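PDB 3DB0: Lin2891 protein from Listeria innocua, which is probably a flavin-binding oxidoreductase related to pyridoxamine 5'-phosphate oxidase, though its substrate is not established. Local coordinates for residues B[13-17]-B[68-72]. Residues are numbered along the deposited sequence; the frame is centred on the assembly and turned at random.
Sequences ILEQH and IGYDS
A histidine-carboxylate hydrogen bond, between H17 and D71, ties the C-terminal end of helix 6-16 to the loop that follows strand 63-68. H17 NE2 donates to D71 OD2 at 2.9 Å with an N-H...O angle of 165°. The oxygen is met on its syn side. D71 OD2 lies in the imidazole plane, while the nitrogen sits 19° out of the carboxylate plane. OD1 of D71 takes a weak, bent second bond from the same NE2. The other ring nitrogen is used as well: H17 ND1 donates to I13 O at 2.7 Å, in the carbonyl plane and on a lone pair. The ring is thus gripped at both nitrogens, which fixes its rotation. With both nitrogens acting as donors, and a carboxylate beside it, the imidazole may well be protonated. CG of H17 is anti to its carbonyl carbon (chi1 -57°), which turns the ring back toward the helix, where ND1 reaches I13 O and I13 C lies at the ring edge. The CA of G69 sits over one face of the H17 ring. It stands 3.6 Å from the ring centroid, almost on the normal, as a CH-pi contact. I13 CG2 also comes within 3.9 Å of G69 CA. G69, which has no side chain, packs tightly here with a positive phi. I68 CG1 packs against H17 CB at 3.7 Å. CG1 of I68 is anti to its backbone N, and CD1 continues to H17 O. I68 CG2 meets L14 CD2 at 4.0 Å, the two side chains crossing at about a right angle. Strand 77-86 of the barrel completes this apolar patch: L78 touches I13, L14 and I68. L14 also packs on H39 of strand 29-40, and Y70 stacks on Y34 of a neighbouring subunit.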
loop_
_atom_site.group_PDB
_atom_site.type_symbol
_atom_site.label_atom_id
_atom_site.label_comp_id
_atom_site.label_asym_id
_atom_site.label_seq_id
_atom_site.Cartn_x
_atom_site.Cartn_y
_atom_site.Cartn_z
ATOM N N ILE B 13 2.036 -0.718 -14.141
ATOM C CA ILE B 13 2.274 0.307 -13.138
ATOM C C ILE B 13 0.982 0.468 -12.268
ATOM O O ILE B 13 1.050 0.573 -11.030
ATOM C CB ILE B 13 2.679 1.631 -13.773
ATOM C CG1 ILE B 13 4.055 1.557 -14.467
ATOM C CG2 ILE B 13 2.713 2.706 -12.699
ATOM C CD1 ILE B 13 4.430 2.809 -15.254
ATOM N N LEU B 14 -0.179 0.429 -12.927
ATOM C CA LEU B 14 -1.469 0.522 -12.216
ATOM C C LEU B 14 -1.699 -0.711 -11.341
ATOM O O LEU B 14 -2.301 -0.612 -10.293
ATOM C CB LEU B 14 -2.669 0.665 -13.187
ATOM C CG LEU B 14 -2.742 1.969 -13.992
ATOM C CD1 LEU B 14 -3.898 1.993 -14.982
ATOM C CD2 LEU B 14 -2.785 3.192 -12.998
ATOM N N GLU B 15 -1.219 -1.873 -11.768
ATOM C CA GLU B 15 -1.480 -3.075 -10.994
ATOM C C GLU B 15 -0.678 -3.096 -9.719
ATOM O O GLU B 15 -1.120 -3.640 -8.702
ATOM C CB GLU B 15 -1.214 -4.336 -11.834
ATOM C CG GLU B 15 -2.081 -4.395 -13.080
ATOM C CD GLU B 15 -1.709 -5.496 -14.020
ATOM O OE1 GLU B 15 -0.572 -6.003 -13.908
ATOM O OE2 GLU B 15 -2.538 -5.826 -14.902
ATOM N N GLN B 16 0.465 -2.425 -9.760
ATOM C CA GLN B 16 1.391 -2.416 -8.653
ATOM C C GLN B 16 1.280 -1.235 -7.748
ATOM O O GLN B 16 1.968 -1.174 -6.756
ATOM C CB GLN B 16 2.791 -2.535 -9.215
ATOM C CG GLN B 16 2.928 -3.825 -10.009
ATOM C CD GLN B 16 3.945 -3.726 -11.118
ATOM O OE1 GLN B 16 4.773 -2.815 -11.127
ATOM N NE2 GLN B 16 3.868 -4.646 -12.086
ATOM N N HIS B 17 0.394 -0.289 -8.066
ATOM C CA HIS B 17 0.236 0.905 -7.220
ATOM C C HIS B 17 -1.229 1.287 -7.024
ATOM O O HIS B 17 -1.989 1.392 -7.964
ATOM C CB HIS B 17 0.972 2.119 -7.811
ATOM C CG HIS B 17 2.421 1.881 -8.029
ATOM N ND1 HIS B 17 2.911 1.245 -9.149
ATOM C CD2 HIS B 17 3.487 2.144 -7.247
ATOM C CE1 HIS B 17 4.223 1.144 -9.050
ATOM N NE2 HIS B 17 4.596 1.676 -7.904
ATOM N N ILE B 68 0.945 8.631 -10.596
ATOM C CA ILE B 68 0.941 7.340 -9.945
ATOM C C ILE B 68 2.089 6.498 -10.391
ATOM O O ILE B 68 2.446 6.457 -11.558
ATOM C CB ILE B 68 -0.456 6.585 -10.101
ATOM C CG1 ILE B 68 -0.471 5.209 -9.361
ATOM C CG2 ILE B 68 -0.827 6.351 -11.569
ATOM C CD1 ILE B 68 -1.857 4.806 -8.929
ATOM N N GLY B 69 2.740 5.867 -9.408
ATOM C CA GLY B 69 3.791 4.901 -9.687
ATOM C C GLY B 69 5.205 5.280 -9.286
ATOM O O GLY B 69 6.099 4.468 -9.378
ATOM N N TYR B 70 5.374 6.478 -8.742
ATOM C CA TYR B 70 6.677 6.971 -8.344
ATOM C C TYR B 70 7.096 6.392 -6.964
ATOM O O TYR B 70 6.641 6.832 -5.919
ATOM C CB TYR B 70 6.695 8.502 -8.405
ATOM C CG TYR B 70 8.019 9.115 -8.071
ATOM C CD1 TYR B 70 8.877 9.538 -9.064
ATOM C CD2 TYR B 70 8.452 9.188 -6.740
ATOM C CE1 TYR B 70 10.122 10.044 -8.769
ATOM C CE2 TYR B 70 9.703 9.697 -6.423
ATOM C CZ TYR B 70 10.528 10.128 -7.455
ATOM O OH TYR B 70 11.750 10.654 -7.157
ATOM N N ASP B 71 7.967 5.391 -6.998
ATOM C CA ASP B 71 8.456 4.682 -5.800
ATOM C C ASP B 71 9.792 5.248 -5.307
ATOM O O ASP B 71 10.028 5.391 -4.106
ATOM C CB ASP B 71 8.675 3.206 -6.129
ATOM C CG ASP B 71 7.403 2.504 -6.477
ATOM O OD1 ASP B 71 6.403 2.859 -5.872
ATOM O OD2 ASP B 71 7.402 1.623 -7.355
ATOM N N SER B 72 10.635 5.571 -6.281
ATOM C CA SER B 72 11.962 6.122 -6.084
ATOM C C SER B 72 12.382 6.970 -7.292
ATOM O O SER B 72 11.689 7.017 -8.317
ATOM C CB SER B 72 12.979 5.002 -5.914
ATOM O OG SER B 72 12.955 4.176 -7.062
#